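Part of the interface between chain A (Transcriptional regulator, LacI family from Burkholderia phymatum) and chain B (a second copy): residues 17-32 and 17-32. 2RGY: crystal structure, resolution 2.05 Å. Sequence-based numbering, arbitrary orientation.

Chain A 17-32: TFFGSYYGTILKQTDL
Chain B, residues 17-32: TFFGSYYGTILKQTDL

This is a two-fold symmetric, largely apolar contact in which a pair of phenylalanines from the loop of each copy packs on the first turns of the other copy's helix, with two waters but no direct hydrogen bond crossing between the stretches. An exact two-fold axis relates the copies, so each statement about one half holds for the other; together the stretches bury 722 Å².

Each chain runs as a loop through residues 17-20 and then as a helix from 21 through 32 and beyond. The register is set by F18(A) and G24(B), whose CA atoms lie 5.2 Å apart, and by the symmetric pair; near the axis, F18(A) O and F18(B) O are 4.4 Å apart.

F18(A) has phi/psi -87/-7, directs its CA-to-CB bond toward the partner and adopts chi1 m (-69°) with chi2 -74°. Its ring receives L27(B) over one face: L27(B) CB stands 3.8 Å from the ring centroid, 10° off the normal, a CH-pi contact. With L27(B) in the m,t rotamer, its CD1 reaches F18(A) CD1 at 3.7 Å. D31(B) CB meets the ring edge, 4.0 Å from F18(A) CE2, while both carboxylate oxygens of D31(B) are hydrogen-bonded elsewhere in the structure.

F19(A), at -93/148 with chi1 m (-56°) and chi2 100°, starts sideways, but its end comes nearer. Its ring edge meets S21(B) O, 3.4 Å from F19(A) CE2, and K28(B) CD, 3.9 Å from F19(A) CE1. The all-trans K28(B) chain thus offers its aliphatic part to the ring. F19(A) CE2 also lies 3.6 Å from G24(B) C. Glycine fits here because an ideal CB on G24(B) would fall 2.8 Å from F19(A) CE2, a clash.

G20(A) suits its place for a different reason: at the N-cap, phi/psi 103/132 would jam a CB against the preceding carbonyl oxygen. G24(A) N donates to G20(A) O (3.1 Å), opening the helical ladder. T25(A), in the m rotamer, returns its OG1 proton to S21(A) O at 2.6 Å, satisfying the hydroxyl within its own helix. Before the helix, T17(A) OG1, with chi1 t, accepts a weak hydrogen bond from F19(A) N at 3.4 Å.

Polar linkage is left to water. Water 1 lies within hydrogen-bonding distance of F18(A) O (3.0 Å) and G20(B) O (2.8 Å), bridging the loops; water 2 repeats this with F18(B) O and G20(A) O.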

ATOM      1  N   THR A  17      -1.043   1.263 -10.511  1.00 23.16           N
ATOM      2  CA  THR A  17      -1.098   2.117  -9.320  1.00 23.94           C
ATOM      3  C   THR A  17      -0.063   1.656  -8.292  1.00 23.13           C
ATOM      4  O   THR A  17       0.324   0.491  -8.287  1.00 23.66           O
ATOM      5  CB  THR A  17      -2.514   2.073  -8.680  1.00 26.17           C
ATOM      6  OG1 THR A  17      -2.596   3.012  -7.599  1.00 27.84           O
ATOM      7  CG2 THR A  17      -2.822   0.674  -8.160  1.00 27.46           C
ATOM      8  N   PHE A  18       0.403   2.572  -7.447  1.00 22.28           N
ATOM      9  CA  PHE A  18       1.388   2.241  -6.417  1.00 23.73           C
ATOM     10  C   PHE A  18       0.718   1.754  -5.141  1.00 25.32           C
ATOM     11  O   PHE A  18       1.396   1.319  -4.213  1.00 25.76           O
ATOM     12  CB  PHE A  18       2.237   3.464  -6.065  1.00 24.70           C
ATOM     13  CG  PHE A  18       3.164   3.901  -7.156  1.00 25.17           C
ATOM     14  CD1 PHE A  18       4.314   3.164  -7.445  1.00 26.85           C
ATOM     15  CD2 PHE A  18       2.905   5.066  -7.881  1.00 26.22           C
ATOM     16  CE1 PHE A  18       5.205   3.581  -8.448  1.00 28.33           C
ATOM     17  CE2 PHE A  18       3.781   5.504  -8.889  1.00 27.88           C
ATOM     18  CZ  PHE A  18       4.940   4.758  -9.175  1.00 28.79           C
ATOM     19  N   PHE A  19      -0.608   1.840  -5.088  1.00 25.49           N
ATOM     20  CA  PHE A  19      -1.345   1.429  -3.897  1.00 25.56           C
ATOM     21  C   PHE A  19      -1.847  -0.003  -3.886  1.00 26.10           C
ATOM     22  O   PHE A  19      -2.217  -0.553  -4.919  1.00 25.24           O
ATOM     23  CB  PHE A  19      -2.517   2.373  -3.671  1.00 26.02           C
ATOM     24  CG  PHE A  19      -2.110   3.813  -3.577  1.00 26.80           C
ATOM     25  CD1 PHE A  19      -2.243   4.664  -4.675  1.00 27.03           C
ATOM     26  CD2 PHE A  19      -1.569   4.310  -2.393  1.00 25.97           C
ATOM     27  CE1 PHE A  19      -1.835   6.004  -4.599  1.00 28.08           C
ATOM     28  CE2 PHE A  19      -1.155   5.645  -2.296  1.00 27.06           C
ATOM     29  CZ  PHE A  19      -1.288   6.495  -3.400  1.00 27.03           C
ATOM     30  N   GLY A  20      -1.891  -0.581  -2.686  1.00 26.90           N
ATOM     31  CA  GLY A  20      -2.322  -1.956  -2.516  1.00 26.40           C
ATOM     32  C   GLY A  20      -1.065  -2.778  -2.315  1.00 26.78           C
ATOM     33  O   GLY A  20      -0.107  -2.603  -3.066  1.00 26.60           O
ATOM     34  N   SER A  21      -1.035  -3.650  -1.311  1.00 26.01           N
ATOM     35  CA  SER A  21       0.158  -4.459  -1.076  1.00 26.26           C
ATOM     36  C   SER A  21       0.447  -5.423  -2.233  1.00 25.50           C
ATOM     37  O   SER A  21       1.547  -5.960  -2.356  1.00 23.89           O
ATOM     38  CB  SER A  21       0.024  -5.230   0.241  1.00 29.14           C
ATOM     39  OG  SER A  21      -1.123  -6.062   0.240  1.00 33.33           O
ATOM     40  N   TYR A  22      -0.552  -5.634  -3.084  1.00 25.80           N
ATOM     41  CA  TYR A  22      -0.407  -6.509  -4.244  1.00 24.80           C
ATOM     42  C   TYR A  22       0.604  -5.862  -5.195  1.00 23.09           C
ATOM     43  O   TYR A  22       1.562  -6.495  -5.631  1.00 21.59           O
ATOM     44  CB  TYR A  22      -1.757  -6.677  -4.949  1.00 25.54           C
ATOM     45  CG  TYR A  22      -1.686  -7.486  -6.219  1.00 28.04           C
ATOM     46  CD1 TYR A  22      -1.537  -8.877  -6.184  1.00 28.00           C
ATOM     47  CD2 TYR A  22      -1.757  -6.858  -7.458  1.00 27.87           C
ATOM     48  CE1 TYR A  22      -1.463  -9.621  -7.369  1.00 27.41           C
ATOM     49  CE2 TYR A  22      -1.686  -7.586  -8.638  1.00 28.65           C
ATOM     50  CZ  TYR A  22      -1.537  -8.966  -8.589  1.00 28.40           C
ATOM     51  OH  TYR A  22      -1.453  -9.663  -9.774  1.00 27.42           O
ATOM     52  N   TYR A  23       0.396  -4.587  -5.509  1.00 22.31           N
ATOM     53  CA  TYR A  23       1.318  -3.903  -6.398  1.00 20.82           C
ATOM     54  C   TYR A  23       2.634  -3.626  -5.687  1.00 20.20           C
ATOM     55  O   TYR A  23       3.681  -3.593  -6.323  1.00 19.58           O
ATOM     56  CB  TYR A  23       0.690  -2.620  -6.934  1.00 20.78           C
ATOM     57  CG  TYR A  23      -0.474  -2.926  -7.848  1.00 24.04           C
ATOM     58  CD1 TYR A  23      -0.271  -3.576  -9.063  1.00 23.46           C
ATOM     59  CD2 TYR A  23      -1.780  -2.641  -7.464  1.00 25.47           C
ATOM     60  CE1 TYR A  23      -1.344  -3.945  -9.874  1.00 26.25           C
ATOM     61  CE2 TYR A  23      -2.864  -3.002  -8.264  1.00 27.37           C
ATOM     62  CZ  TYR A  23      -2.635  -3.656  -9.470  1.00 27.75           C
ATOM     63  OH  TYR A  23      -3.699  -4.033 -10.264  1.00 27.48           O
ATOM     64  N   GLY A  24       2.583  -3.439  -4.372  1.00 19.68           N
ATOM     65  CA  GLY A  24       3.805  -3.210  -3.625  1.00 18.99           C
ATOM     66  C   GLY A  24       4.702  -4.434  -3.724  1.00 19.46           C
ATOM     67  O   GLY A  24       5.926  -4.321  -3.813  1.00 18.57           O
ATOM     68  N   THR A  25       4.089  -5.612  -3.712  1.00 18.28           N
ATOM     69  CA  THR A  25       4.828  -6.871  -3.808  1.00 20.46           C
ATOM     70  C   THR A  25       5.557  -6.973  -5.143  1.00 18.78           C
ATOM     71  O   THR A  25       6.707  -7.400  -5.215  1.00 17.05           O
ATOM     72  CB  THR A  25       3.870  -8.074  -3.685  1.00 21.52           C
ATOM     73  OG1 THR A  25       3.181  -7.993  -2.430  1.00 24.61           O
ATOM     74  CG2 THR A  25       4.642  -9.390  -3.761  1.00 21.81           C
ATOM     75  N   ILE A  26       4.864  -6.577  -6.204  1.00 18.24           N
ATOM     76  CA  ILE A  26       5.424  -6.616  -7.545  1.00 17.62           C
ATOM     77  C   ILE A  26       6.590  -5.644  -7.642  1.00 18.11           C
ATOM     78  O   ILE A  26       7.627  -5.978  -8.210  1.00 17.52           O
ATOM     79  CB  ILE A  26       4.345  -6.258  -8.574  1.00 17.99           C
ATOM     80  CG1 ILE A  26       3.235  -7.307  -8.523  1.00 17.85           C
ATOM     81  CG2 ILE A  26       4.933  -6.182  -9.969  1.00 16.61           C
ATOM     82  CD1 ILE A  26       2.028  -6.947  -9.343  1.00 20.26           C
ATOM     83  N   LEU A  27       6.421  -4.454  -7.073  1.00 17.52           N
ATOM     84  CA  LEU A  27       7.475  -3.445  -7.092  1.00 18.28           C
ATOM     85  C   LEU A  27       8.681  -3.939  -6.301  1.00 18.76           C
ATOM     86  O   LEU A  27       9.824  -3.830  -6.753  1.00 17.06           O
ATOM     87  CB  LEU A  27       6.984  -2.133  -6.468  1.00 21.61           C
ATOM     88  CG  LEU A  27       5.722  -1.490  -7.052  1.00 23.53           C
ATOM     89  CD1 LEU A  27       5.350  -0.286  -6.219  1.00 25.15           C
ATOM     90  CD2 LEU A  27       5.958  -1.094  -8.502  1.00 24.03           C
ATOM     91  N   LYS A  28       8.426  -4.479  -5.114  1.00 17.26           N
ATOM     92  CA  LYS A  28       9.509  -4.960  -4.269  1.00 18.63           C
ATOM     93  C   LYS A  28      10.328  -6.058  -4.940  1.00 18.35           C
ATOM     94  O   LYS A  28      11.549  -5.959  -5.001  1.00 18.28           O
ATOM     95  CB  LYS A  28       8.957  -5.460  -2.930  1.00 20.52           C
ATOM     96  CG  LYS A  28      10.012  -6.010  -1.966  1.00 23.65           C
ATOM     97  CD  LYS A  28       9.347  -6.507  -0.671  1.00 28.86           C
ATOM     98  CE  LYS A  28      10.323  -7.268   0.237  1.00 33.16           C
ATOM     99  NZ  LYS A  28       9.630  -7.887   1.429  1.00 33.23           N
ATOM    100  N   GLN A  29       9.661  -7.096  -5.439  1.00 18.37           N
ATOM    101  CA  GLN A  29      10.354  -8.202  -6.100  1.00 19.27           C
ATOM    102  C   GLN A  29      11.116  -7.771  -7.346  1.00 17.97           C
ATOM    103  O   GLN A  29      12.190  -8.289  -7.617  1.00 17.73           O
ATOM    104  CB  GLN A  29       9.380  -9.311  -6.497  1.00 19.49           C
ATOM    105  CG  GLN A  29       8.915 -10.177  -5.353  1.00 25.62           C
ATOM    106  CD  GLN A  29      10.066 -10.717  -4.530  1.00 23.80           C
ATOM    107  OE1 GLN A  29      11.018 -11.289  -5.058  1.00 25.93           O
ATOM    108  NE2 GLN A  29       9.983 -10.533  -3.227  1.00 28.32           N
ATOM    109  N   THR A  30      10.555  -6.842  -8.114  1.00 17.32           N
ATOM    110  CA  THR A  30      11.234  -6.381  -9.318  1.00 18.20           C
ATOM    111  C   THR A  30      12.513  -5.655  -8.893  1.00 18.86           C
ATOM    112  O   THR A  30      13.591  -5.930  -9.414  1.00 20.60           O
ATOM    113  CB  THR A  30      10.339  -5.423 -10.144  1.00 20.16           C
ATOM    114  OG1 THR A  30       9.095  -6.064 -10.449  1.00 17.87           O
ATOM    115  CG2 THR A  30      11.030  -5.045 -11.451  1.00 20.29           C
ATOM    116  N   ASP A  31      12.390  -4.740  -7.936  1.00 20.46           N
ATOM    117  CA  ASP A  31      13.536  -3.981  -7.428  1.00 22.33           C
ATOM    118  C   ASP A  31      14.612  -4.936  -6.910  1.00 21.82           C
ATOM    119  O   ASP A  31      15.798  -4.767  -7.187  1.00 23.65           O
ATOM    120  CB  ASP A  31      13.075  -3.036  -6.301  1.00 24.47           C
ATOM    121  CG  ASP A  31      14.235  -2.302  -5.621  1.00 27.46           C
ATOM    122  OD1 ASP A  31      15.135  -1.801  -6.329  1.00 27.73           O
ATOM    123  OD2 ASP A  31      14.238  -2.205  -4.369  1.00 30.43           O
ATOM    124  N   LEU A  32      14.164  -5.949  -6.180  1.00 21.90           N
ATOM    125  CA  LEU A  32      15.022  -6.963  -5.578  1.00 22.85           C
ATOM    126  C   LEU A  32      15.857  -7.748  -6.589  1.00 21.71           C
ATOM    127  O   LEU A  32      17.082  -7.834  -6.464  1.00 20.37           O
ATOM    128  CB  LEU A  32      14.145  -7.922  -4.769  1.00 25.97           C
ATOM    129  CG  LEU A  32      14.613  -8.436  -3.410  1.00 29.40           C
ATOM    130  CD1 LEU A  32      15.212  -7.293  -2.610  1.00 30.49           C
ATOM    131  CD2 LEU A  32      13.421  -9.049  -2.655  1.00 30.29           C
TER
ATOM    132  N   THR B  17      10.336   1.511   2.011  1.00 23.16           N
ATOM    133  CA  THR B  17       9.468   0.381   1.665  1.00 23.94           C
ATOM    134  C   THR B  17       8.388   0.829   0.677  1.00 23.13           C
ATOM    135  O   THR B  17       8.037   2.004   0.639  1.00 23.66           O
ATOM    136  CB  THR B  17       8.792  -0.200   2.938  1.00 26.17           C
ATOM    137  OG1 THR B  17       8.053  -1.384   2.608  1.00 27.84           O
ATOM    138  CG2 THR B  17       7.852   0.827   3.559  1.00 27.46           C
ATOM    139  N   PHE B  18       7.887  -0.098  -0.136  1.00 22.28           N
ATOM    140  CA  PHE B  18       6.844   0.216  -1.113  1.00 23.73           C
ATOM    141  C   PHE B  18       5.455   0.088  -0.505  1.00 25.32           C
ATOM    142  O   PHE B  18       4.464   0.430  -1.148  1.00 25.76           O
ATOM    143  CB  PHE B  18       6.922  -0.731  -2.312  1.00 24.70           C
ATOM    144  CG  PHE B  18       8.129  -0.530  -3.174  1.00 25.17           C
ATOM    145  CD1 PHE B  18       8.220   0.576  -4.019  1.00 26.85           C
ATOM    146  CD2 PHE B  18       9.169  -1.464  -3.162  1.00 26.22           C
ATOM    147  CE1 PHE B  18       9.336   0.759  -4.852  1.00 28.33           C
ATOM    148  CE2 PHE B  18      10.296  -1.303  -3.986  1.00 27.88           C
ATOM    149  CZ  PHE B  18      10.382  -0.185  -4.839  1.00 28.79           C
ATOM    150  N   PHE B  19       5.380  -0.416   0.723  1.00 25.49           N
ATOM    151  CA  PHE B  19       4.093  -0.609   1.383  1.00 25.56           C
ATOM    152  C   PHE B  19       3.620   0.532   2.265  1.00 26.10           C
ATOM    153  O   PHE B  19       4.416   1.209   2.907  1.00 25.24           O
ATOM    154  CB  PHE B  19       4.126  -1.893   2.200  1.00 26.02           C
ATOM    155  CG  PHE B  19       4.498  -3.100   1.393  1.00 26.80           C
ATOM    156  CD1 PHE B  19       5.800  -3.602   1.421  1.00 27.03           C
ATOM    157  CD2 PHE B  19       3.549  -3.719   0.582  1.00 25.97           C
ATOM    158  CE1 PHE B  19       6.159  -4.714   0.644  1.00 28.08           C
ATOM    159  CE2 PHE B  19       3.886  -4.829  -0.202  1.00 27.06           C
ATOM    160  CZ  PHE B  19       5.194  -5.330  -0.172  1.00 27.03           C
ATOM    161  N   GLY B  20       2.299   0.703   2.313  1.00 26.90           N
ATOM    162  CA  GLY B  20       1.694   1.769   3.090  1.00 26.40           C
ATOM    163  C   GLY B  20       1.297   2.847   2.103  1.00 26.78           C
ATOM    164  O   GLY B  20       2.101   3.198   1.241  1.00 26.60           O
ATOM    165  N   SER B  21       0.074   3.364   2.190  1.00 26.01           N
ATOM    166  CA  SER B  21      -0.354   4.401   1.255  1.00 26.26           C
ATOM    167  C   SER B  21       0.458   5.693   1.405  1.00 25.50           C
ATOM    168  O   SER B  21       0.451   6.556   0.529  1.00 23.89           O
ATOM    169  CB  SER B  21      -1.849   4.685   1.428  1.00 29.14           C
ATOM    170  OG  SER B  21      -2.150   5.085   2.754  1.00 33.33           O
ATOM    171  N   TYR B  22       1.162   5.816   2.526  1.00 25.80           N
ATOM    172  CA  TYR B  22       1.998   6.984   2.788  1.00 24.80           C
ATOM    173  C   TYR B  22       3.141   6.979   1.768  1.00 23.09           C
ATOM    174  O   TYR B  22       3.396   7.975   1.096  1.00 21.59           O
ATOM    175  CB  TYR B  22       2.564   6.918   4.211  1.00 25.54           C
ATOM    176  CG  TYR B  22       3.522   8.034   4.539  1.00 28.04           C
ATOM    177  CD1 TYR B  22       3.064   9.332   4.787  1.00 28.00           C
ATOM    178  CD2 TYR B  22       4.892   7.794   4.591  1.00 27.87           C
ATOM    179  CE1 TYR B  22       3.962  10.366   5.083  1.00 27.41           C
ATOM    180  CE2 TYR B  22       5.790   8.810   4.884  1.00 28.65           C
ATOM    181  CZ  TYR B  22       5.322  10.095   5.128  1.00 28.40           C
ATOM    182  OH  TYR B  22       6.234  11.089   5.401  1.00 27.42           O
ATOM    183  N   TYR B  23       3.827   5.847   1.647  1.00 22.31           N
ATOM    184  CA  TYR B  23       4.919   5.765   0.693  1.00 20.82           C
ATOM    185  C   TYR B  23       4.380   5.720  -0.729  1.00 20.20           C
ATOM    186  O   TYR B  23       5.035   6.194  -1.650  1.00 19.58           O
ATOM    187  CB  TYR B  23       5.802   4.557   0.997  1.00 20.78           C
ATOM    188  CG  TYR B  23       6.530   4.733   2.309  1.00 24.04           C
ATOM    189  CD1 TYR B  23       7.491   5.730   2.459  1.00 23.46           C
ATOM    190  CD2 TYR B  23       6.203   3.961   3.418  1.00 25.47           C
ATOM    191  CE1 TYR B  23       8.105   5.963   3.690  1.00 26.25           C
ATOM    192  CE2 TYR B  23       6.810   4.180   4.655  1.00 27.37           C
ATOM    193  CZ  TYR B  23       7.761   5.186   4.781  1.00 27.75           C
ATOM    194  OH  TYR B  23       8.358   5.424   6.002  1.00 27.48           O
ATOM    195  N   GLY B  24       3.187   5.161  -0.905  1.00 19.68           N
ATOM    196  CA  GLY B  24       2.595   5.120  -2.230  1.00 18.99           C
ATOM    197  C   GLY B  24       2.345   6.537  -2.722  1.00 19.46           C
ATOM    198  O   GLY B  24       2.511   6.838  -3.905  1.00 18.57           O
ATOM    199  N   THR B  25       1.944   7.413  -1.807  1.00 18.28           N
ATOM    200  CA  THR B  25       1.674   8.812  -2.139  1.00 20.46           C
ATOM    201  C   THR B  25       2.939   9.508  -2.628  1.00 18.78           C
ATOM    202  O   THR B  25       2.919  10.273  -3.590  1.00 17.05           O
ATOM    203  CB  THR B  25       1.147   9.571  -0.904  1.00 21.52           C
ATOM    204  OG1 THR B  25      -0.046   8.929  -0.437  1.00 24.61           O
ATOM    205  CG2 THR B  25       0.842  11.026  -1.255  1.00 21.81           C
ATOM    206  N   ILE B  26       4.043   9.235  -1.943  1.00 18.24           N
ATOM    207  CA  ILE B  26       5.326   9.824  -2.288  1.00 17.62           C
ATOM    208  C   ILE B  26       5.764   9.331  -3.659  1.00 18.11           C
ATOM    209  O   ILE B  26       6.241  10.116  -4.475  1.00 17.52           O
ATOM    210  CB  ILE B  26       6.374   9.456  -1.230  1.00 17.99           C
ATOM    211  CG1 ILE B  26       5.957  10.050   0.115  1.00 17.85           C
ATOM    212  CG2 ILE B  26       7.744   9.965  -1.627  1.00 16.61           C
ATOM    213  CD1 ILE B  26       6.801   9.581   1.267  1.00 20.26           C
ATOM    214  N   LEU B  27       5.586   8.037  -3.910  1.00 17.52           N
ATOM    215  CA  LEU B  27       5.958   7.454  -5.194  1.00 18.28           C
ATOM    216  C   LEU B  27       5.100   8.052  -6.304  1.00 18.76           C
ATOM    217  O   LEU B  27       5.607   8.434  -7.362  1.00 17.06           O
ATOM    218  CB  LEU B  27       5.753   5.934  -5.182  1.00 21.61           C
ATOM    219  CG  LEU B  27       6.458   5.125  -4.089  1.00 23.53           C
ATOM    220  CD1 LEU B  27       6.026   3.681  -4.186  1.00 25.15           C
ATOM    221  CD2 LEU B  27       7.968   5.249  -4.235  1.00 24.03           C
ATOM    222  N   LYS B  28       3.795   8.126  -6.065  1.00 17.26           N
ATOM    223  CA  LYS B  28       2.886   8.659  -7.068  1.00 18.63           C
ATOM    224  C   LYS B  28       3.214  10.100  -7.446  1.00 18.35           C
ATOM    225  O   LYS B  28       3.350  10.405  -8.626  1.00 18.28           O
ATOM    226  CB  LYS B  28       1.437   8.561  -6.577  1.00 20.52           C
ATOM    227  CG  LYS B  28       0.391   9.115  -7.550  1.00 23.65           C
ATOM    228  CD  LYS B  28      -1.019   8.992  -6.946  1.00 28.86           C
ATOM    229  CE  LYS B  28      -2.079   9.728  -7.777  1.00 33.16           C
ATOM    230  NZ  LYS B  28      -3.430   9.738  -7.100  1.00 33.23           N
ATOM    231  N   GLN B  29       3.341  10.976  -6.453  1.00 18.37           N
ATOM    232  CA  GLN B  29       3.653  12.382  -6.711  1.00 19.27           C
ATOM    233  C   GLN B  29       4.999  12.580  -7.394  1.00 17.97           C
ATOM    234  O   GLN B  29       5.138  13.460  -8.232  1.00 17.73           O
ATOM    235  CB  GLN B  29       3.649  13.199  -5.420  1.00 19.49           C
ATOM    236  CG  GLN B  29       2.275  13.516  -4.882  1.00 25.62           C
ATOM    237  CD  GLN B  29       1.370  14.130  -5.931  1.00 23.80           C
ATOM    238  OE1 GLN B  29       1.732  15.094  -6.603  1.00 25.93           O
ATOM    239  NE2 GLN B  29       0.187  13.568  -6.074  1.00 28.32           N
ATOM    240  N   THR B  30       5.995  11.781  -7.023  1.00 17.32           N
ATOM    241  CA  THR B  30       7.308  11.914  -7.642  1.00 18.20           C
ATOM    242  C   THR B  30       7.178  11.531  -9.119  1.00 18.86           C
ATOM    243  O   THR B  30       7.630  12.263  -9.996  1.00 20.60           O
ATOM    244  CB  THR B  30       8.355  11.001  -6.955  1.00 20.16           C
ATOM    245  OG1 THR B  30       8.398  11.284  -5.551  1.00 17.87           O
ATOM    246  CG2 THR B  30       9.740  11.243  -7.547  1.00 20.29           C
ATOM    247  N   ASP B  31       6.548  10.392  -9.386  1.00 20.46           N
ATOM    248  CA  ASP B  31       6.345   9.913 -10.756  1.00 22.33           C
ATOM    249  C   ASP B  31       5.599  10.967 -11.576  1.00 21.82           C
ATOM    250  O   ASP B  31       5.959  11.259 -12.714  1.00 23.65           O
ATOM    251  CB  ASP B  31       5.550   8.594 -10.735  1.00 24.47           C
ATOM    252  CG  ASP B  31       5.175   8.095 -12.134  1.00 27.46           C
ATOM    253  OD1 ASP B  31       6.038   8.120 -13.038  1.00 27.73           O
ATOM    254  OD2 ASP B  31       4.017   7.653 -12.328  1.00 30.43           O
ATOM    255  N   LEU B  32       4.574  11.540 -10.959  1.00 21.90           N
ATOM    256  CA  LEU B  32       3.720  12.556 -11.565  1.00 22.85           C
ATOM    257  C   LEU B  32       4.470  13.814 -12.004  1.00 21.71           C
ATOM    258  O   LEU B  32       4.372  14.236 -13.159  1.00 20.37           O
ATOM    259  CB  LEU B  32       2.621  12.926 -10.566  1.00 25.97           C
ATOM    260  CG  LEU B  32       1.189  13.151 -11.043  1.00 29.40           C
ATOM    261  CD1 LEU B  32       0.806  12.073 -12.041  1.00 30.49           C
ATOM    262  CD2 LEU B  32       0.235  13.124  -9.836  1.00 30.29           C
TER
HETATM  263  O   HOH W   1       1.584   2.150  -1.321  1.00 35.05           O
HETATM  264  O   HOH W   2       1.983  -1.085  -1.941  1.00 35.05           O